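PDB 4K9Q: benzoylformate Decarboxylase, which binds thiamine diphosphate and magnesium and probably decarboxylates benzoylformate to benzaldehyde and carbon dioxide. Local coordinates for residues D10-K14 with L15-T19; Q180-P184 with D185-E189; Q437-Y440 with T441-Q445. All coordinates share one frame; numbering follows the deposited sequence.

How the contacts relate
The contacts follow one another along the chain, each within one continuous run. Contact 1 closes helix 4-15 and leads into strand 19-22 of the first parallel sheet. Contact 2 starts helix 184-196, next to the central sheet, where strand 309-312 is one of the two outermost in this chain. Contact 3 is a turn of helix 438-445, in the chain segment joining strands 423-428 and 449-455. The centres of contacts 1 and 3 are about 25 Å apart, and their nearest atoms about 8 Å. Contact 2 lies about 35 Å from contact 1 and 46 Å from contact 3, centre to centre. The three thus sample three domains, and contacts 2 and 3 reach different neighbouring subunits.

Contact 1 of 3, residues D10-K14 with L15-T19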
ATOM      1  N   ASP A  10     -29.715  14.138  -1.199  1.00 13.81           N
ATOM      2  CA  ASP A  10     -30.638  13.961  -2.323  1.00 14.16           C
ATOM      3  C   ASP A  10     -30.234  12.791  -3.232  1.00 13.99           C
ATOM      4  O   ASP A  10     -31.085  12.028  -3.694  1.00 14.11           O
ATOM      5  CB  ASP A  10     -30.788  15.246  -3.132  1.00 17.06           C
ATOM      6  CG  ASP A  10     -31.886  16.158  -2.589  1.00 23.79           C
ATOM      7  OD1 ASP A  10     -32.718  15.701  -1.769  1.00 22.78           O
ATOM      8  OD2 ASP A  10     -31.919  17.333  -3.004  1.00 25.14           O
ATOM      9  N   LEU A  11     -28.935  12.641  -3.481  1.00 12.05           N
ATOM     10  CA  LEU A  11     -28.443  11.473  -4.211  1.00 12.70           C
ATOM     11  C   LEU A  11     -28.794  10.179  -3.480  1.00 14.35           C
ATOM     12  O   LEU A  11     -29.270   9.216  -4.082  1.00 14.68           O
ATOM     13  CB  LEU A  11     -26.927  11.566  -4.436  1.00 15.09           C
ATOM     14  CG  LEU A  11     -26.271  10.312  -5.021  1.00 13.74           C
ATOM     15  CD1 LEU A  11     -26.740  10.082  -6.454  1.00 13.40           C
ATOM     16  CD2 LEU A  11     -24.762  10.433  -4.975  1.00 12.29           C
ATOM     17  N   LEU A  12     -28.561  10.159  -2.174  1.00 12.48           N
ATOM     18  CA  LEU A  12     -28.811   8.962  -1.392  1.00 12.10           C
ATOM     19  C   LEU A  12     -30.291   8.596  -1.438  1.00 14.38           C
ATOM     20  O   LEU A  12     -30.642   7.425  -1.497  1.00 13.86           O
ATOM     21  CB  LEU A  12     -28.299   9.144   0.041  1.00 12.64           C
ATOM     22  CG  LEU A  12     -26.769   9.203   0.143  1.00 14.09           C
ATOM     23  CD1 LEU A  12     -26.340   9.534   1.564  1.00 13.29           C
ATOM     24  CD2 LEU A  12     -26.130   7.892  -0.336  1.00 16.39           C
ATOM     25  N   ARG A  13     -31.164   9.604  -1.444  1.00 13.15           N
ATOM     26  CA  ARG A  13     -32.594   9.349  -1.621  1.00 14.45           C
ATOM     27  C   ARG A  13     -32.869   8.678  -2.958  1.00 15.03           C
ATOM     28  O   ARG A  13     -33.612   7.698  -3.026  1.00 16.92           O
ATOM     29  CB  ARG A  13     -33.389  10.654  -1.555  1.00 14.20           C
ATOM     30  CG  ARG A  13     -33.547  11.180  -0.159  1.00 15.02           C
ATOM     31  CD  ARG A  13     -34.394  12.450  -0.148  1.00 17.73           C
ATOM     32  NE  ARG A  13     -34.432  12.977   1.203  1.00 16.10           N
ATOM     33  CZ  ARG A  13     -33.635  13.933   1.651  1.00 16.80           C
ATOM     34  NH1 ARG A  13     -32.749  14.500   0.841  1.00 20.47           N
ATOM     35  NH2 ARG A  13     -33.729  14.321   2.911  1.00 19.55           N
ATOM     36  N   LYS A  14     -32.270   9.212  -4.018  1.00 16.41           N
ATOM     37  CA  LYS A  14     -32.438   8.665  -5.354  1.00 17.07           C
ATOM     38  C   LYS A  14     -31.944   7.217  -5.434  1.00 17.82           C
ATOM     39  O   LYS A  14     -32.583   6.370  -6.063  1.00 18.59           O
ATOM     40  CB  LYS A  14     -31.711   9.551  -6.371  1.00 18.48           C
ATOM     41  CG  LYS A  14     -31.766   9.057  -7.803  1.00 25.01           C
ATOM     42  CD  LYS A  14     -33.185   9.012  -8.323  1.00 26.84           C
ATOM     43  CE  LYS A  14     -33.199   8.778  -9.829  1.00 37.05           C
ATOM     44  NZ  LYS A  14     -34.590   8.807 -10.367  1.00 42.65           N
ATOM     45  N   LEU A  15     -30.811   6.940  -4.788  1.00 16.17           N
ATOM     46  CA  LEU A  15     -30.244   5.592  -4.750  1.00 15.23           C
ATOM     47  C   LEU A  15     -30.978   4.658  -3.795  1.00 16.05           C
ATOM     48  O   LEU A  15     -30.723   3.448  -3.792  1.00 19.10           O
ATOM     49  CB  LEU A  15     -28.756   5.653  -4.377  1.00 12.89           C
ATOM     50  CG  LEU A  15     -27.888   6.377  -5.413  1.00 14.79           C
ATOM     51  CD1 LEU A  15     -26.462   6.606  -4.913  1.00 15.64           C
ATOM     52  CD2 LEU A  15     -27.878   5.631  -6.756  1.00 19.74           C
ATOM     53  N   GLN A  16     -31.871   5.230  -2.986  1.00 15.20           N
ATOM     54  CA  GLN A  16     -32.622   4.497  -1.971  1.00 18.38           C
ATOM     55  C   GLN A  16     -31.729   3.895  -0.884  1.00 17.05           C
ATOM     56  O   GLN A  16     -31.980   2.792  -0.387  1.00 18.81           O
ATOM     57  CB  GLN A  16     -33.516   3.442  -2.617  1.00 21.96           C
ATOM     58  CG  GLN A  16     -34.484   4.054  -3.638  1.00 25.67           C
ATOM     59  CD  GLN A  16     -35.414   3.028  -4.249  1.00 38.97           C
ATOM     60  OE1 GLN A  16     -35.871   2.107  -3.573  1.00 43.26           O
ATOM     61  NE2 GLN A  16     -35.693   3.177  -5.539  1.00 43.24           N
ATOM     62  N   VAL A  17     -30.691   4.639  -0.524  1.00 14.37           N
ATOM     63  CA  VAL A  17     -29.799   4.262   0.566  1.00 13.04           C
ATOM     64  C   VAL A  17     -30.019   5.284   1.676  1.00 13.39           C
ATOM     65  O   VAL A  17     -29.394   6.346   1.688  1.00 13.21           O
ATOM     66  CB  VAL A  17     -28.335   4.255   0.080  1.00 12.97           C
ATOM     67  CG1 VAL A  17     -27.368   3.949   1.227  1.00 13.68           C
ATOM     68  CG2 VAL A  17     -28.172   3.229  -1.049  1.00 15.76           C
ATOM     69  N   THR A  18     -30.930   4.979   2.594  1.00 13.29           N
ATOM     70  CA  THR A  18     -31.356   5.990   3.564  1.00 14.54           C
ATOM     71  C   THR A  18     -31.180   5.555   5.023  1.00 16.28           C
ATOM     72  O   THR A  18     -31.770   6.145   5.935  1.00 15.92           O
ATOM     73  CB  THR A  18     -32.812   6.449   3.309  1.00 20.21           C
ATOM     74  OG1 THR A  18     -33.701   5.342   3.477  1.00 22.40           O
ATOM     75  CG2 THR A  18     -32.955   6.994   1.885  1.00 18.54           C
ATOM     76  N   THR A  19     -30.364   4.529   5.237  1.00 12.77           N
ATOM     77  CA  THR A  19     -29.996   4.136   6.591  1.00 13.80           C
ATOM     78  C   THR A  19     -28.513   4.361   6.840  1.00 13.25           C
ATOM     79  O   THR A  19     -27.674   3.955   6.041  1.00 13.72           O
ATOM     80  CB  THR A  19     -30.340   2.667   6.892  1.00 13.80           C
ATOM     81  OG1 THR A  19     -31.741   2.458   6.677  1.00 19.28           O
ATOM     82  CG2 THR A  19     -30.004   2.335   8.353  1.00 14.37           C
TER
HETATM   83  O   HOH W   1     -35.018   5.889  -6.854  1.00 33.86           O
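Leu12 and Val17 clasp the C-terminal end of helix 4-15 in a Schellman motif, from which the chain passes to strand 19-22. Backbone bonds define it. Val17 N reaches back to Leu12 O at 3.0 Å. Gln16 N bonds to Arg13 O, also at 3.0 Å, but comes from above the carbonyl plane, 71° out of it. Gln16 has a positive phi of 63°, which turns the chain off the helix axis. The last regular helical bond before these, Leu15 N to Leu11 O, is 2.8 Å.

Two apolar pairs lie beside these bonds. Leu12 CD2 faces Val17 CB at 4.3 Å, which is the apolar pair expected across a Schellman motif. Leu12 CB also lies 3.4 Å from Val17 O. Leu11 and Leu15 meet at a slant, with Leu15 CD1 set 3.7 Å from Leu11 CG and close to Leu11 CD1 as well. Leu15 CG is anti to its carbonyl carbon (chi1 -64°), which lays the branch back along the helix against Leu11. Met140 and Tyr143 of helix 135-147 pack on Leu15, and Ile66 of strand 66-69 touches both Leu12 and Val17. The helix end therefore packs on both helix 135-147 and strand 66-69.

The polar side chains make their own set of contacts. Arg13 NE forms a salt bridge with Asp38. NH1 forms a second salt bridge, within the helix, to Asp10 OD1; as a hydrogen bond it is weak. A water donates to Lys14 O and accepts from Gln16 NE2, which lies 3.1 Å from the water oxygen.

Contact 2 of 3, residues Q180-P184 with D185-E189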
ATOM      1  N   GLN A 180     -23.343 -10.372 -13.447  1.00 14.47           N
ATOM      2  CA  GLN A 180     -22.786 -10.742 -14.738  1.00 14.81           C
ATOM      3  C   GLN A 180     -23.010 -12.220 -14.971  1.00 15.49           C
ATOM      4  O   GLN A 180     -22.947 -13.029 -14.029  1.00 17.07           O
ATOM      5  CB  GLN A 180     -21.299 -10.444 -14.801  1.00 16.56           C
ATOM      6  CG  GLN A 180     -20.989  -8.981 -14.922  1.00 17.85           C
ATOM      7  CD  GLN A 180     -19.615  -8.763 -15.467  0.68 16.11           C
ATOM      8  OE1 GLN A 180     -18.686  -8.465 -14.723  0.74 15.90           O
ATOM      9  NE2 GLN A 180     -19.465  -8.935 -16.780  1.00 18.86           N
ATOM     10  N   GLY A 181     -23.285 -12.563 -16.224  1.00 17.40           N
ATOM     11  CA  GLY A 181     -23.556 -13.931 -16.610  1.00 18.03           C
ATOM     12  C   GLY A 181     -22.327 -14.664 -17.106  1.00 15.27           C
ATOM     13  O   GLY A 181     -21.236 -14.105 -17.192  1.00 16.70           O
ATOM     14  N   PRO A 182     -22.500 -15.950 -17.419  1.00 14.45           N
ATOM     15  CA  PRO A 182     -21.406 -16.837 -17.798  1.00 12.35           C
ATOM     16  C   PRO A 182     -21.091 -16.722 -19.281  1.00 15.85           C
ATOM     17  O   PRO A 182     -21.959 -16.347 -20.061  1.00 18.88           O
ATOM     18  CB  PRO A 182     -21.990 -18.221 -17.523  1.00 14.09           C
ATOM     19  CG  PRO A 182     -23.452 -18.056 -17.817  1.00 16.95           C
ATOM     20  CD  PRO A 182     -23.799 -16.642 -17.395  1.00 14.79           C
ATOM     21  N   ASP A 183     -19.863 -17.057 -19.656  1.00 14.20           N
ATOM     22  CA  ASP A 183     -19.522 -17.236 -21.063  1.00 15.80           C
ATOM     23  C   ASP A 183     -20.354 -18.414 -21.584  1.00 14.72           C
ATOM     24  O   ASP A 183     -20.241 -19.529 -21.072  1.00 15.40           O
ATOM     25  CB  ASP A 183     -18.024 -17.536 -21.183  1.00 17.28           C
ATOM     26  CG  ASP A 183     -17.548 -17.616 -22.620  1.00 17.38           C
ATOM     27  OD1 ASP A 183     -18.369 -17.896 -23.517  1.00 18.53           O
ATOM     28  OD2 ASP A 183     -16.339 -17.425 -22.848  1.00 19.21           O
ATOM     29  N   PRO A 184     -21.215 -18.174 -22.586  1.00 19.33           N
ATOM     30  CA  PRO A 184     -22.025 -19.270 -23.144  1.00 16.35           C
ATOM     31  C   PRO A 184     -21.195 -20.476 -23.612  1.00 18.24           C
ATOM     32  O   PRO A 184     -21.660 -21.611 -23.480  1.00 19.83           O
ATOM     33  CB  PRO A 184     -22.743 -18.619 -24.336  1.00 19.56           C
ATOM     34  CG  PRO A 184     -22.043 -17.309 -24.561  1.00 25.20           C
ATOM     35  CD  PRO A 184     -21.527 -16.885 -23.227  1.00 20.41           C
ATOM     36  N   ASP A 185     -19.992 -20.239 -24.132  1.00 17.84           N
ATOM     37  CA  ASP A 185     -19.103 -21.340 -24.531  1.00 18.88           C
ATOM     38  C   ASP A 185     -18.717 -22.212 -23.337  1.00 19.07           C
ATOM     39  O   ASP A 185     -18.546 -23.424 -23.467  1.00 18.06           O
ATOM     40  CB  ASP A 185     -17.819 -20.819 -25.182  1.00 21.08           C
ATOM     41  CG  ASP A 185     -18.058 -20.185 -26.540  1.00 28.76           C
ATOM     42  OD1 ASP A 185     -19.106 -20.473 -27.157  1.00 31.43           O
ATOM     43  OD2 ASP A 185     -17.189 -19.404 -26.987  1.00 29.04           O
ATOM     44  N   LYS A 186     -18.556 -21.583 -22.177  1.00 16.50           N
ATOM     45  CA  LYS A 186     -18.179 -22.315 -20.976  1.00 15.15           C
ATOM     46  C   LYS A 186     -19.377 -23.063 -20.397  1.00 14.58           C
ATOM     47  O   LYS A 186     -19.231 -24.173 -19.877  1.00 16.94           O
ATOM     48  CB  LYS A 186     -17.549 -21.361 -19.952  1.00 14.99           C
ATOM     49  CG  LYS A 186     -16.126 -20.957 -20.299  1.00 19.39           C
ATOM     50  CD  LYS A 186     -15.183 -22.112 -20.015  1.00 20.38           C
ATOM     51  CE  LYS A 186     -13.761 -21.827 -20.447  1.00 25.47           C
ATOM     52  NZ  LYS A 186     -12.910 -23.025 -20.203  1.00 24.01           N
ATOM     53  N   VAL A 187     -20.566 -22.470 -20.488  1.00 19.27           N
ATOM     54  CA  VAL A 187     -21.769 -23.178 -20.060  1.00 15.40           C
ATOM     55  C   VAL A 187     -21.910 -24.459 -20.882  1.00 17.18           C
ATOM     56  O   VAL A 187     -22.202 -25.526 -20.341  1.00 17.73           O
ATOM     57  CB  VAL A 187     -23.048 -22.342 -20.232  1.00 16.70           C
ATOM     58  CG1 VAL A 187     -24.266 -23.148 -19.798  1.00 17.57           C
ATOM     59  CG2 VAL A 187     -22.963 -21.048 -19.434  1.00 16.00           C
ATOM     60  N   LYS A 188     -21.709 -24.342 -22.192  1.00 18.42           N
ATOM     61  CA  LYS A 188     -21.801 -25.499 -23.081  1.00 19.45           C
ATOM     62  C   LYS A 188     -20.772 -26.565 -22.708  1.00 18.28           C
ATOM     63  O   LYS A 188     -21.096 -27.749 -22.600  1.00 18.12           O
ATOM     64  CB  LYS A 188     -21.607 -25.064 -24.536  1.00 19.97           C
ATOM     65  CG  LYS A 188     -21.795 -26.185 -25.541  1.00 30.28           C
ATOM     66  CD  LYS A 188     -21.729 -25.662 -26.976  1.00 42.86           C
ATOM     67  CE  LYS A 188     -21.822 -26.801 -27.992  1.00 55.56           C
ATOM     68  NZ  LYS A 188     -21.729 -26.323 -29.409  1.00 54.65           N
ATOM     69  N   GLU A 189     -19.532 -26.135 -22.505  1.00 17.52           N
ATOM     70  CA  GLU A 189     -18.466 -27.037 -22.087  1.00 17.57           C
ATOM     71  C   GLU A 189     -18.813 -27.736 -20.768  1.00 17.88           C
ATOM     72  O   GLU A 189     -18.673 -28.957 -20.638  1.00 17.57           O
ATOM     73  CB  GLU A 189     -17.157 -26.259 -21.947  1.00 18.58           C
ATOM     74  CG  GLU A 189     -15.983 -27.116 -21.485  1.00 20.68           C
ATOM     75  CD  GLU A 189     -14.779 -26.290 -21.069  1.00 26.33           C
ATOM     76  OE1 GLU A 189     -14.699 -25.102 -21.466  1.00 26.83           O
ATOM     77  OE2 GLU A 189     -13.917 -26.828 -20.338  1.00 27.68           O
TER
HETATM   78  O   HOH W   2     -15.139 -18.498 -24.949  1.00 20.87           O
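Asp183 OD1 is held by two groups. Asp185 N donates to it at 2.9 Å, and Arg179 NH2 of the second subunit makes a salt bridge to it. The first is a capping bond: Asp183 is the N-cap residue of helix 184-196, and its carboxylate takes up an amide of the first turn. Its CG lies anti to the backbone N (chi1 -175°), which brings the carboxylate over the helix start. Asp185 N meets OD1 from 41° above the carboxylate plane.

The backbone O of Asp183 accepts two bonds, one from Val187 N at 3.0 Å and a weak one from Lys186 N. Pro184, the first residue of the helix, has no N-H to be capped.

Pro182 and Val187 close the turn from the apolar side. Pro182 CG is only 3.4 Å from Val187 CG2, a tight contact. This pair flanks the cap as a hydrophobic staple, and Leu311 of strand 309-312 touches Pro182.

The carboxylates of Asp183 and Asp185 are close, OD1 to OD2 4.0 Å, with planes 39° apart. A water donates to Asp183 OD2 and Asp185 OD2. Arg179 of the second subunit also makes a long, weak ion pair with Asp185. The arginine and the positive end of the helix dipole probably offset the crowding of like charges. Because OD1 takes both the helix amide and Arg179 of the second subunit, the cap belongs to the interface.

Contact 3 of 3, residues Q437-Y440 with T441-Q445; sequences QGIY and TGVQQ
Gln444 folds over the ring of Tyr440, one turn back on helix 438-445. This short helix lies in the chain segment joining strands 423-428 and 449-455 of the C-terminal thiamine diphosphate-binding domain. The side chain of Gln444 can be traced outward. CB rests against Tyr440 O at 3.4 Å. CG sits over one face of the ring, 3.6 Å from its centroid and 17° off the ring normal, a CH-pi contact. It is offset toward the rim and is nearest to CZ. The chain then bends at chi2 (-63°), and the amide lies past the ring rim, still above the ring plane and near CE1, CZ and OH. CD comes close to Tyr440 CZ and OH. At the tip NE2 lies 3.5 Å from Tyr440 CE1, with the amide plane 28° from the ring plane.

Tyr440 is held at its own end too. Its OH hydrogen-bonds to Pro480 O of the third subunit, whose Leu482 packs on Tyr440 and whose Pro480 also touches Gln444, so this pair lines a subunit interface.

Backbone bonds run alongside. Gln444 N donates to Tyr440 O, and Val443 N to Ile439 O, both pairs at 2.9 Å. Ile439 and Val443 meet more loosely, CG2 to CG2 4.2 Å. The side chain of Gln437 lies about 10 Å from a bound thiamine diphosphate, and its NE2 bonds to Gln433 O of the third subunit.

A water donates to Gln437 O. It also donates to Thr441 OG1, which is bonded in turn to Leu43 O; the water oxygen lies 2.8 Å from Thr441 OG1.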
ATOM      1  N   GLN A 437     -21.306  -5.054  23.115  1.00 10.15           N
ATOM      2  CA  GLN A 437     -21.979  -3.752  23.129  1.00 11.86           C
ATOM      3  C   GLN A 437     -23.151  -3.687  22.145  1.00  9.31           C
ATOM      4  O   GLN A 437     -24.045  -2.845  22.293  1.00 10.70           O
ATOM      5  CB  GLN A 437     -20.997  -2.609  22.827  1.00 10.88           C
ATOM      6  CG  GLN A 437     -19.769  -2.597  23.727  1.00 11.42           C
ATOM      7  CD  GLN A 437     -18.590  -3.286  23.080  1.00 12.83           C
ATOM      8  OE1 GLN A 437     -18.767  -4.250  22.344  1.00 12.65           O
ATOM      9  NE2 GLN A 437     -17.381  -2.794  23.347  1.00 12.81           N
ATOM     10  N   GLY A 438     -23.136  -4.563  21.140  1.00 10.51           N
ATOM     11  CA  GLY A 438     -24.198  -4.610  20.145  1.00  8.88           C
ATOM     12  C   GLY A 438     -25.580  -4.775  20.764  1.00  9.24           C
ATOM     13  O   GLY A 438     -26.576  -4.330  20.197  1.00  9.71           O
ATOM     14  N   ILE A 439     -25.643  -5.432  21.919  1.00  9.34           N
ATOM     15  CA  ILE A 439     -26.919  -5.635  22.609  1.00  9.07           C
ATOM     16  C   ILE A 439     -27.658  -4.313  22.816  1.00 10.29           C
ATOM     17  O   ILE A 439     -28.883  -4.233  22.660  1.00 10.40           O
ATOM     18  CB  ILE A 439     -26.708  -6.323  23.975  1.00 10.01           C
ATOM     19  CG1 ILE A 439     -26.081  -7.707  23.774  1.00  9.98           C
ATOM     20  CG2 ILE A 439     -28.029  -6.451  24.725  1.00 11.05           C
ATOM     21  CD1 ILE A 439     -25.681  -8.377  25.080  1.00 13.07           C
ATOM     22  N   TYR A 440     -26.907  -3.269  23.151  1.00  8.95           N
ATOM     23  CA  TYR A 440     -27.484  -1.958  23.391  1.00 10.75           C
ATOM     24  C   TYR A 440     -28.322  -1.488  22.209  1.00 10.96           C
ATOM     25  O   TYR A 440     -29.412  -0.952  22.381  1.00 11.63           O
ATOM     26  CB  TYR A 440     -26.380  -0.945  23.681  1.00 11.84           C
ATOM     27  CG  TYR A 440     -26.896   0.430  24.052  1.00 10.01           C
ATOM     28  CD1 TYR A 440     -27.551   0.645  25.267  1.00 12.13           C
ATOM     29  CD2 TYR A 440     -26.725   1.511  23.198  1.00 10.17           C
ATOM     30  CE1 TYR A 440     -28.022   1.905  25.612  1.00 12.21           C
ATOM     31  CE2 TYR A 440     -27.186   2.773  23.534  1.00 11.42           C
ATOM     32  CZ  TYR A 440     -27.835   2.964  24.737  1.00 12.81           C
ATOM     33  OH  TYR A 440     -28.282   4.233  25.043  1.00 12.98           O
ATOM     34  N   THR A 441     -27.809  -1.680  21.001  1.00  9.42           N
ATOM     35  CA  THR A 441     -28.529  -1.228  19.814  1.00  8.92           C
ATOM     36  C   THR A 441     -29.816  -2.026  19.648  1.00 10.30           C
ATOM     37  O   THR A 441     -30.858  -1.468  19.310  1.00  9.64           O
ATOM     38  CB  THR A 441     -27.654  -1.348  18.553  1.00 10.72           C
ATOM     39  OG1 THR A 441     -26.486  -0.537  18.725  1.00  9.91           O
ATOM     40  CG2 THR A 441     -28.422  -0.854  17.328  1.00  8.34           C
ATOM     41  N   GLY A 442     -29.739  -3.328  19.890  1.00 10.01           N
ATOM     42  CA  GLY A 442     -30.925  -4.172  19.876  1.00  9.48           C
ATOM     43  C   GLY A 442     -31.990  -3.637  20.827  1.00 10.93           C
ATOM     44  O   GLY A 442     -33.151  -3.504  20.470  1.00 10.12           O
ATOM     45  N   VAL A 443     -31.592  -3.343  22.055  1.00 10.44           N
ATOM     46  CA  VAL A 443     -32.534  -2.846  23.053  1.00 10.49           C
ATOM     47  C   VAL A 443     -33.112  -1.481  22.656  1.00 11.92           C
ATOM     48  O   VAL A 443     -34.331  -1.277  22.679  1.00 12.78           O
ATOM     49  CB  VAL A 443     -31.887  -2.786  24.446  1.00  9.59           C
ATOM     50  CG1 VAL A 443     -32.838  -2.163  25.440  1.00 11.19           C
ATOM     51  CG2 VAL A 443     -31.514  -4.200  24.896  1.00 10.23           C
ATOM     52  N   GLN A 444     -32.238  -0.557  22.274  1.00 10.82           N
ATOM     53  CA  GLN A 444     -32.662   0.801  21.957  1.00 11.80           C
ATOM     54  C   GLN A 444     -33.556   0.864  20.722  1.00 12.22           C
ATOM     55  O   GLN A 444     -34.471   1.691  20.659  1.00 13.99           O
ATOM     56  CB  GLN A 444     -31.448   1.727  21.794  1.00 11.01           C
ATOM     57  CG  GLN A 444     -30.711   1.997  23.089  1.00 14.84           C
ATOM     58  CD  GLN A 444     -31.570   2.731  24.092  1.00 13.79           C
ATOM     59  OE1 GLN A 444     -32.265   3.688  23.750  1.00 17.11           O
ATOM     60  NE2 GLN A 444     -31.541   2.277  25.333  1.00 13.80           N
ATOM     61  N   GLN A 445     -33.295  -0.007  19.747  1.00 12.59           N
ATOM     62  CA  GLN A 445     -34.099  -0.063  18.528  1.00 10.64           C
ATOM     63  C   GLN A 445     -35.321  -0.973  18.685  1.00 13.26           C
ATOM     64  O   GLN A 445     -36.160  -1.052  17.787  1.00 15.10           O
ATOM     65  CB  GLN A 445     -33.255  -0.528  17.333  1.00 12.22           C
ATOM     66  CG  GLN A 445     -32.078   0.381  17.000  1.00 10.55           C
ATOM     67  CD  GLN A 445     -32.509   1.762  16.513  1.00 15.11           C
ATOM     68  OE1 GLN A 445     -33.462   1.898  15.745  1.00 20.28           O
ATOM     69  NE2 GLN A 445     -31.804   2.791  16.965  1.00 17.08           N
TER
HETATM   70  O   HOH W   3     -24.259  -0.763  20.476  1.00 10.86           O